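PDB 3WQB: aeromonas extracellular serine protease from Aeromonas sobria, which cleaves peptide bonds after paired basic residues, one of them lysine, as a calcium-binding subtilisin-type serine protease and probable virulence factor. Local coordinates for residues P26-Q32 against D127-K133; A84-L88 against C326-G330; P108-A114 against T296-G300. The protein carries 1 engineered substitution. All coordinates share one frame; numbering follows the deposited sequence.

Contact 1: P26-Q32 against D127-K133; sequences PGANPLQ and DNAIGTK. With CA (calcium ion), chain C.
The side-chain amide of N29 enters the loop 127-133 with its two ends put to different uses. N29 OD1 points into the loop and binds the calcium ion at 2.4 Å, and it also accepts the backbone N-H of N128, an almost straight bond (175°) with the donor tilted from the carbonyl plane. N29 ND2 has two acceptors, both close to its own amide plane: D127 OD1, 2.8 Å away, and Q32 OE1, which it meets nearly along the C=O axis. With one bond on each N-H and two on the oxygen, the rotation of the amide is fixed. The carboxylate of D127 is turned by 31° against the amide, its CG anti to the backbone N (chi1 -170°), which brings OD1 to N29.

K133 crosses N29 at about a right angle, K133 CB lying 3.5 Å from N29 ND2. From there the fully extended lysine runs to the carbonyl of P26, where K133 NZ donates to P26 O at 2.9 Å. Q32 NE2 reaches the same oxygen from the opposite face of the carbonyl plane. At the other end of the contact, L31 N, within the type I turn 29-32, donates to G131 O at 2.9 Å, and the P30 ring rests its CD on A129 O. A water takes the N-H of A28 and donates to D127 OD1 and N128 O.

N128 OD1 closes an Asx turn by accepting from I130 N and also binds the ion, beside the carbonyls of I130 and T132; D87 and V126 complete the site. Four oxygens of this contact thus lie close together because the metal holds them, and calcium probably offsets their mutual repulsion while tying the segment 26-32 to the loop after helix 115-124.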
loop_
_atom_site.group_PDB
_atom_site.type_symbol
_atom_site.label_atom_id
_atom_site.label_comp_id
_atom_site.label_asym_id
_atom_site.label_seq_id
_atom_site.Cartn_x
_atom_site.Cartn_y
_atom_site.Cartn_z
ATOM N N PRO A 26 18.894 -16.332 18.374
ATOM C CA PRO A 26 19.016 -17.787 18.375
ATOM C C PRO A 26 18.786 -18.365 16.974
ATOM O O PRO A 26 18.178 -17.712 16.100
ATOM C CB PRO A 26 17.885 -18.239 19.314
ATOM C CG PRO A 26 17.561 -17.037 20.147
ATOM C CD PRO A 26 17.763 -15.877 19.207
ATOM N N GLY A 27 19.289 -19.573 16.750
ATOM C CA GLY A 27 18.953 -20.315 15.545
ATOM C C GLY A 27 20.148 -20.833 14.782
ATOM O O GLY A 27 21.260 -20.304 14.886
ATOM N N ALA A 28 19.883 -21.855 13.976
ATOM C CA ALA A 28 20.902 -22.562 13.215
ATOM C C ALA A 28 20.632 -22.482 11.720
ATOM O O ALA A 28 21.094 -23.318 10.956
ATOM C CB ALA A 28 20.985 -24.022 13.669
ATOM N N ASN A 29 19.873 -21.472 11.301
ATOM C CA ASN A 29 19.636 -21.245 9.880
ATOM C C ASN A 29 20.887 -20.627 9.274
ATOM O O ASN A 29 21.306 -19.554 9.696
ATOM C CB ASN A 29 18.429 -20.328 9.688
ATOM C CG ASN A 29 17.202 -20.837 10.411
ATOM O OD1 ASN A 29 16.449 -21.647 9.871
ATOM N ND2 ASN A 29 16.993 -20.368 11.644
ATOM N N PRO A 30 21.511 -21.310 8.298
ATOM C CA PRO A 30 22.822 -20.851 7.835
ATOM C C PRO A 30 22.874 -19.438 7.253
ATOM O O PRO A 30 23.929 -18.814 7.275
ATOM C CB PRO A 30 23.220 -21.906 6.791
ATOM C CG PRO A 30 22.487 -23.137 7.232
ATOM C CD PRO A 30 21.152 -22.610 7.710
ATOM N N LEU A 31 21.747 -18.923 6.764
ATOM C CA LEU A 31 21.747 -17.595 6.150
ATOM C C LEU A 31 21.257 -16.480 7.069
ATOM O O LEU A 31 21.219 -15.309 6.660
ATOM C CB LEU A 31 20.926 -17.591 4.853
ATOM C CG LEU A 31 21.294 -18.627 3.792
ATOM C CD1 LEU A 31 20.297 -18.524 2.651
ATOM C CD2 LEU A 31 22.714 -18.427 3.283
ATOM N N GLN A 32 20.888 -16.810 8.306
ATOM C CA GLN A 32 20.248 -15.797 9.157
ATOM C C GLN A 32 21.149 -14.620 9.511
ATOM O O GLN A 32 20.663 -13.512 9.728
ATOM C CB GLN A 32 19.604 -16.412 10.401
ATOM C CG GLN A 32 20.556 -16.907 11.482
ATOM C CD GLN A 32 19.794 -17.502 12.639
ATOM O OE1 GLN A 32 19.082 -18.491 12.478
ATOM N NE2 GLN A 32 19.916 -16.889 13.812
ATOM N N ASP A 127 12.220 -22.046 11.180
ATOM C CA ASP A 127 13.391 -22.041 12.043
ATOM C C ASP A 127 13.930 -23.467 12.168
ATOM O O ASP A 127 13.367 -24.304 12.870
ATOM C CB ASP A 127 13.011 -21.494 13.416
ATOM C CG ASP A 127 14.209 -21.233 14.298
ATOM O OD1 ASP A 127 15.334 -21.124 13.775
ATOM O OD2 ASP A 127 14.008 -21.109 15.526
ATOM N N ASN A 128 15.007 -23.735 11.443
ATOM C CA ASN A 128 15.557 -25.087 11.349
ATOM C C ASN A 128 17.057 -24.988 11.047
ATOM O O ASN A 128 17.720 -24.053 11.511
ATOM C CB ASN A 128 14.783 -25.902 10.299
ATOM C CG ASN A 128 14.696 -25.190 8.960
ATOM O OD1 ASN A 128 15.456 -24.256 8.693
ATOM N ND2 ASN A 128 13.766 -25.624 8.110
ATOM N N ALA A 129 17.598 -25.938 10.283
ATOM C CA ALA A 129 19.033 -25.928 9.978
ATOM C C ALA A 129 19.338 -25.593 8.516
ATOM O O ALA A 129 20.471 -25.783 8.043
ATOM C CB ALA A 129 19.677 -27.258 10.374
ATOM N N ILE A 130 18.328 -25.091 7.804
ATOM C CA ILE A 130 18.491 -24.692 6.404
ATOM C C ILE A 130 18.047 -23.253 6.172
ATOM O O ILE A 130 17.248 -22.714 6.936
ATOM C CB ILE A 130 17.756 -25.643 5.418
ATOM C CG1 ILE A 130 16.245 -25.651 5.677
ATOM C CG2 ILE A 130 18.338 -27.062 5.502
ATOM C CD1 ILE A 130 15.423 -26.299 4.562
ATOM N N GLY A 131 18.591 -22.631 5.135
ATOM C CA GLY A 131 18.072 -21.357 4.659
ATOM C C GLY A 131 18.070 -20.235 5.668
ATOM O O GLY A 131 19.056 -20.012 6.377
ATOM N N THR A 132 16.937 -19.546 5.721
ATOM C CA THR A 132 16.776 -18.327 6.506
ATOM C C THR A 132 15.881 -18.576 7.719
ATOM O O THR A 132 15.343 -19.678 7.911
ATOM C CB THR A 132 16.128 -17.227 5.649
ATOM O OG1 THR A 132 14.922 -17.737 5.069
ATOM C CG2 THR A 132 17.085 -16.742 4.543
ATOM N N LYS A 133 15.727 -17.537 8.536
ATOM C CA LYS A 133 14.808 -17.561 9.665
ATOM C C LYS A 133 13.752 -16.490 9.436
ATOM O O LYS A 133 14.081 -15.327 9.229
ATOM C CB LYS A 133 15.559 -17.288 10.973
ATOM C CG LYS A 133 14.738 -17.552 12.240
ATOM C CD LYS A 133 15.494 -17.101 13.492
ATOM C CE LYS A 133 14.792 -17.555 14.761
ATOM N NZ LYS A 133 15.411 -16.971 16.001
HETATM CA CA CA C . 15.204 -22.024 7.862
HETATM O O HOH W 1 17.247 -22.989 14.003
#

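Contact 2: A84-L88 against C326-G330; sequences AHPDL and CDYNG. With CA (calcium ion), chain C; CA (calcium ion), chain E.
H85 reaches across to D327 and Y328 with one edge of its imidazole. Its CG is anti to the backbone N (chi1 -164°), and the ring extends far enough for H85 NE2 to donate to D327 O at 2.8 Å. The bond is well formed: it runs at 162° at the hydrogen and lies in the carbonyl plane on a lone pair, with D327 O almost in the plane of the H85 ring. On the other side of the ring ND1 accepts the backbone N-H of D87, also in plane, so both ring nitrogens have partners, which probably fixes the ring's orientation. The same edge turns H85 CE1 toward Y328, 3.7 Å from Y328 CE1, as an offset edge-to-face pair with ring planes at 72°.

P86 follows, P86 CG lying 3.7 Å from D327 OD2, a contact at about a right angle; the strongest polar partner of the D327 carboxylate is G300. D87 then faces the end of the tyrosine: D87 CB sits 3.4 Å from Y328 OH, in the plane of the ring, and its carboxylate stands almost perpendicular to that ring. Both D87 oxygens bind one calcium ion, at 2.4 Å for D87 OD1 and 2.5 Å for D87 OD2. C326 O, one residue before D327, binds the second calcium ion.

In the subtilisin domain this contact joins the loop between strand 73-77 and helix 115-124 to the short strand 328-329. That strand pairs antiparallel with 293-296, whose T296 touches the side chains of H85, L88 and Y328.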
loop_
_atom_site.group_PDB
_atom_site.type_symbol
_atom_site.label_atom_id
_atom_site.label_comp_id
_atom_site.label_asym_id
_atom_site.label_seq_id
_atom_site.Cartn_x
_atom_site.Cartn_y
_atom_site.Cartn_z
ATOM N N ALA A 84 5.655 -26.156 -1.342
ATOM C CA ALA A 84 6.529 -27.284 -1.034
ATOM C C ALA A 84 7.997 -26.893 -0.776
ATOM O O ALA A 84 8.837 -27.766 -0.553
ATOM C CB ALA A 84 6.436 -28.343 -2.122
ATOM N N HIS A 85 8.307 -25.593 -0.791
ATOM C CA HIS A 85 9.648 -25.126 -0.446
ATOM C C HIS A 85 10.084 -25.724 0.884
ATOM O O HIS A 85 9.310 -25.704 1.848
ATOM C CB HIS A 85 9.666 -23.605 -0.316
ATOM C CG HIS A 85 11.044 -23.016 -0.333
ATOM N ND1 HIS A 85 11.937 -23.163 0.706
ATOM C CD2 HIS A 85 11.694 -22.318 -1.291
ATOM C CE1 HIS A 85 13.069 -22.556 0.400
ATOM N NE2 HIS A 85 12.944 -22.027 -0.804
ATOM N N PRO A 86 11.316 -26.255 0.954
ATOM C CA PRO A 86 11.739 -26.929 2.186
ATOM C C PRO A 86 11.797 -26.014 3.409
ATOM O O PRO A 86 11.685 -26.493 4.550
ATOM C CB PRO A 86 13.141 -27.467 1.846
ATOM C CG PRO A 86 13.578 -26.723 0.638
ATOM C CD PRO A 86 12.327 -26.362 -0.114
ATOM N N ASP A 87 11.923 -24.707 3.178
ATOM C CA ASP A 87 11.986 -23.752 4.281
ATOM C C ASP A 87 10.670 -23.011 4.494
ATOM O O ASP A 87 10.630 -22.048 5.254
ATOM C CB ASP A 87 13.163 -22.776 4.103
ATOM C CG ASP A 87 13.870 -22.466 5.420
ATOM O OD1 ASP A 87 13.704 -23.237 6.402
ATOM O OD2 ASP A 87 14.617 -21.461 5.480
ATOM N N LEU A 88 9.601 -23.477 3.839
ATOM C CA LEU A 88 8.250 -22.924 4.033
ATOM C C LEU A 88 7.184 -23.957 4.381
ATOM O O LEU A 88 6.233 -23.649 5.100
ATOM C CB LEU A 88 7.779 -22.140 2.800
ATOM C CG LEU A 88 8.604 -20.907 2.423
ATOM C CD1 LEU A 88 8.180 -20.379 1.062
ATOM C CD2 LEU A 88 8.484 -19.809 3.484
ATOM N N CYS A 326 19.735 -23.392 -5.174
ATOM C CA CYS A 326 19.194 -22.052 -5.470
ATOM C C CYS A 326 17.813 -21.835 -4.841
ATOM O O CYS A 326 16.894 -21.330 -5.505
ATOM C CB CYS A 326 19.120 -21.815 -6.984
ATOM S SG CYS A 326 20.689 -21.991 -7.860
ATOM N N ASP A 327 17.672 -22.228 -3.576
ATOM C CA ASP A 327 16.395 -22.137 -2.876
ATOM C C ASP A 327 16.188 -20.786 -2.193
ATOM O O ASP A 327 15.114 -20.548 -1.637
ATOM C CB ASP A 327 16.266 -23.244 -1.818
ATOM C CG ASP A 327 16.055 -24.629 -2.410
ATOM O OD1 ASP A 327 15.617 -24.763 -3.576
ATOM O OD2 ASP A 327 16.309 -25.601 -1.668
ATOM N N TYR A 328 17.214 -19.929 -2.212
ATOM C CA TYR A 328 17.187 -18.620 -1.530
ATOM C C TYR A 328 17.660 -17.538 -2.484
ATOM O O TYR A 328 18.347 -17.820 -3.462
ATOM C CB TYR A 328 18.031 -18.666 -0.230
ATOM C CG TYR A 328 17.578 -19.851 0.562
ATOM C CD1 TYR A 328 16.426 -19.785 1.334
ATOM C CD2 TYR A 328 18.215 -21.092 0.427
ATOM C CE1 TYR A 328 15.938 -20.893 2.000
ATOM C CE2 TYR A 328 17.736 -22.216 1.087
ATOM C CZ TYR A 328 16.590 -22.111 1.867
ATOM O OH TYR A 328 16.088 -23.206 2.517
ATOM N N ASN A 329 17.244 -16.303 -2.241
ATOM C CA ASN A 329 17.737 -15.189 -3.053
ATOM C C ASN A 329 18.115 -14.020 -2.142
ATOM O O ASN A 329 17.722 -14.000 -0.976
ATOM C CB ASN A 329 16.728 -14.783 -4.155
ATOM C CG ASN A 329 15.507 -14.022 -3.618
ATOM O OD1 ASN A 329 15.624 -12.880 -3.161
ATOM N ND2 ASN A 329 14.323 -14.632 -3.739
ATOM N N GLY A 330 18.895 -13.081 -2.669
ATOM C CA GLY A 330 19.330 -11.916 -1.896
ATOM C C GLY A 330 18.888 -10.603 -2.507
ATOM O O GLY A 330 19.422 -9.537 -2.169
HETATM CA CA CA C . 15.204 -22.024 7.862
HETATM CA CA CA E . 15.596 -20.617 -7.350
#

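Contact 3: P108-A114 against T296-G300; sequences PTDPDTA and TDLPG. With CA (calcium ion), chain E.
L298 fits its isobutyl group against the 108-114 loop of the subtilisin domain, just ahead of helix 115-124, where it meets P108, a type I turn (110-113) and A114. L298 CG lies 3.8 Å from A114 CB and equally near A114 CA, so the alanine covers the branch point. The two methyls then diverge. L298 CD2 meets P108 CG at 3.9 Å. L298 CD1 is turned to the backbone oxygens of D110, P111 and T113, and lies 3.6 Å from T113 O. The leucine has CG anti to the carbonyl carbon (chi1 -60°), which sends CD1 over the turn and CD2 toward P108. No hydrogen bond crosses between the segments; the evidence is for van der Waals packing of the leucine on P108, A114 and the turn's backbone oxygens, with 98 Å² of L298 buried against the loop.

The turn that receives the leucine is shaped by D110. T113 N donates to D110 O, and the hydroxyl T113 OG1 donates to D110 OD2 at 2.7 Å, approaching on the anti side, 22° out of the carboxylate plane. T113 is also the centre of an inverse gamma turn, which leads the chain on to A114. D112 OD2 forms a salt bridge with R307, outside the two segments, and P111 is joined through its backbone to G304.

On the other segment calcium probably helps to position the leucine. Its own carbonyl and that of G300 bind the ion, together with D297 OD2; M303, N306 and C326 supply the remaining protein ligands. While OD2 of D297 binds the ion, OD1 accepts from Y305 N and probably from N329 ND2. On its way there, D297 OD1 lies 3.7 Å from A114 CB.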
loop_
_atom_site.group_PDB
_atom_site.type_symbol
_atom_site.label_atom_id
_atom_site.label_comp_id
_atom_site.label_asym_id
_atom_site.label_seq_id
_atom_site.Cartn_x
_atom_site.Cartn_y
_atom_site.Cartn_z
ATOM N N PRO A 108 3.881 -21.133 -8.497
ATOM C CA PRO A 108 3.960 -20.575 -9.846
ATOM C C PRO A 108 4.545 -21.535 -10.871
ATOM O O PRO A 108 5.340 -22.423 -10.524
ATOM C CB PRO A 108 4.895 -19.372 -9.691
ATOM C CG PRO A 108 4.998 -19.125 -8.268
ATOM C CD PRO A 108 4.706 -20.379 -7.539
ATOM N N THR A 109 4.155 -21.324 -12.127
ATOM C CA THR A 109 4.729 -22.031 -13.274
ATOM C C THR A 109 5.744 -21.167 -14.010
ATOM O O THR A 109 6.481 -21.649 -14.872
ATOM C CB THR A 109 3.643 -22.442 -14.280
ATOM O OG1 THR A 109 2.878 -21.290 -14.646
ATOM C CG2 THR A 109 2.739 -23.504 -13.673
ATOM N N ASP A 110 5.779 -19.884 -13.682
ATOM C CA ASP A 110 6.663 -18.954 -14.368
ATOM C C ASP A 110 7.922 -18.706 -13.537
ATOM O O ASP A 110 7.821 -18.334 -12.374
ATOM C CB ASP A 110 5.910 -17.643 -14.606
ATOM C CG ASP A 110 6.769 -16.583 -15.235
ATOM O OD1 ASP A 110 7.044 -16.681 -16.449
ATOM O OD2 ASP A 110 7.148 -15.637 -14.516
ATOM N N PRO A 111 9.120 -18.903 -14.130
ATOM C CA PRO A 111 10.358 -18.741 -13.351
ATOM C C PRO A 111 10.536 -17.381 -12.655
ATOM O O PRO A 111 11.164 -17.328 -11.598
ATOM C CB PRO A 111 11.460 -18.966 -14.394
ATOM C CG PRO A 111 10.830 -19.867 -15.383
ATOM C CD PRO A 111 9.403 -19.407 -15.489
ATOM N N ASP A 112 10.011 -16.299 -13.232
ATOM C CA ASP A 112 10.184 -14.980 -12.610
ATOM C C ASP A 112 9.148 -14.611 -11.565
ATOM O O ASP A 112 9.253 -13.563 -10.928
ATOM C CB ASP A 112 10.333 -13.859 -13.629
ATOM C CG ASP A 112 11.730 -13.276 -13.618
ATOM O OD1 ASP A 112 12.204 -12.846 -12.537
ATOM O OD2 ASP A 112 12.368 -13.278 -14.678
ATOM N N THR A 113 8.189 -15.502 -11.351
ATOM C CA THR A 113 7.054 -15.245 -10.461
ATOM C C THR A 113 7.423 -15.704 -9.034
ATOM O O THR A 113 6.797 -16.594 -8.451
ATOM C CB THR A 113 5.768 -15.885 -11.073
ATOM O OG1 THR A 113 5.540 -15.296 -12.357
ATOM C CG2 THR A 113 4.542 -15.625 -10.257
ATOM N N ALA A 114 8.459 -15.062 -8.492
ATOM C CA ALA A 114 9.091 -15.434 -7.217
ATOM C C ALA A 114 8.705 -14.500 -6.080
ATOM O O ALA A 114 9.179 -14.641 -4.954
ATOM C CB ALA A 114 10.620 -15.437 -7.375
ATOM N N THR A 296 13.491 -16.778 1.020
ATOM C CA THR A 296 13.179 -17.960 0.246
ATOM C C THR A 296 12.840 -17.612 -1.202
ATOM O O THR A 296 12.009 -16.742 -1.475
ATOM C CB THR A 296 11.996 -18.709 0.876
ATOM O OG1 THR A 296 10.927 -17.787 1.121
ATOM C CG2 THR A 296 12.395 -19.334 2.207
ATOM N N ASP A 297 13.478 -18.324 -2.124
ATOM C CA ASP A 297 13.239 -18.189 -3.552
ATOM C C ASP A 297 12.365 -19.335 -4.032
ATOM O O ASP A 297 12.139 -20.294 -3.294
ATOM C CB ASP A 297 14.586 -18.250 -4.276
ATOM C CG ASP A 297 14.509 -17.745 -5.698
ATOM O OD1 ASP A 297 13.806 -16.736 -5.926
ATOM O OD2 ASP A 297 15.143 -18.360 -6.585
ATOM N N LEU A 298 11.867 -19.248 -5.266
ATOM C CA LEU A 298 11.321 -20.447 -5.893
ATOM C C LEU A 298 12.402 -21.531 -5.897
ATOM O O LEU A 298 13.560 -21.243 -6.210
ATOM C CB LEU A 298 10.849 -20.176 -7.315
ATOM C CG LEU A 298 9.746 -19.134 -7.493
ATOM C CD1 LEU A 298 9.326 -19.048 -8.952
ATOM C CD2 LEU A 298 8.554 -19.454 -6.619
ATOM N N PRO A 299 12.042 -22.772 -5.515
ATOM C CA PRO A 299 13.091 -23.793 -5.380
ATOM C C PRO A 299 13.745 -24.184 -6.708
ATOM O O PRO A 299 13.092 -24.179 -7.753
ATOM C CB PRO A 299 12.354 -24.987 -4.765
ATOM C CG PRO A 299 10.899 -24.735 -4.980
ATOM C CD PRO A 299 10.715 -23.264 -5.101
ATOM N N GLY A 300 15.033 -24.505 -6.652
ATOM C CA GLY A 300 15.750 -24.981 -7.824
ATOM C C GLY A 300 16.460 -23.869 -8.564
ATOM O O GLY A 300 16.106 -22.695 -8.446
HETATM CA CA CA E . 15.596 -20.617 -7.350
#

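Overall arrangement
The three contacts form a row along one side of the subtilisin domain, with contact 2 in the middle: its centre is about 12 Å from that of contact 1 and about 9 Å from that of contact 3, while the centres of contacts 1 and 3 are about 21 Å apart. D87 joins contacts 1 and 2 at the first calcium ion, probably accepting from N128 ND2 and from T132 N. D327 and C326 join contacts 2 and 3, D327 O probably receiving D297 N at 2.8 Å while C326 O shares the second ion with 296-300. Segments 84-88 and 108-114 both lie between strand 73-77 and helix 115-124, which begins at the predicted charge-relay histidine H115, directly after A114 of contact 3.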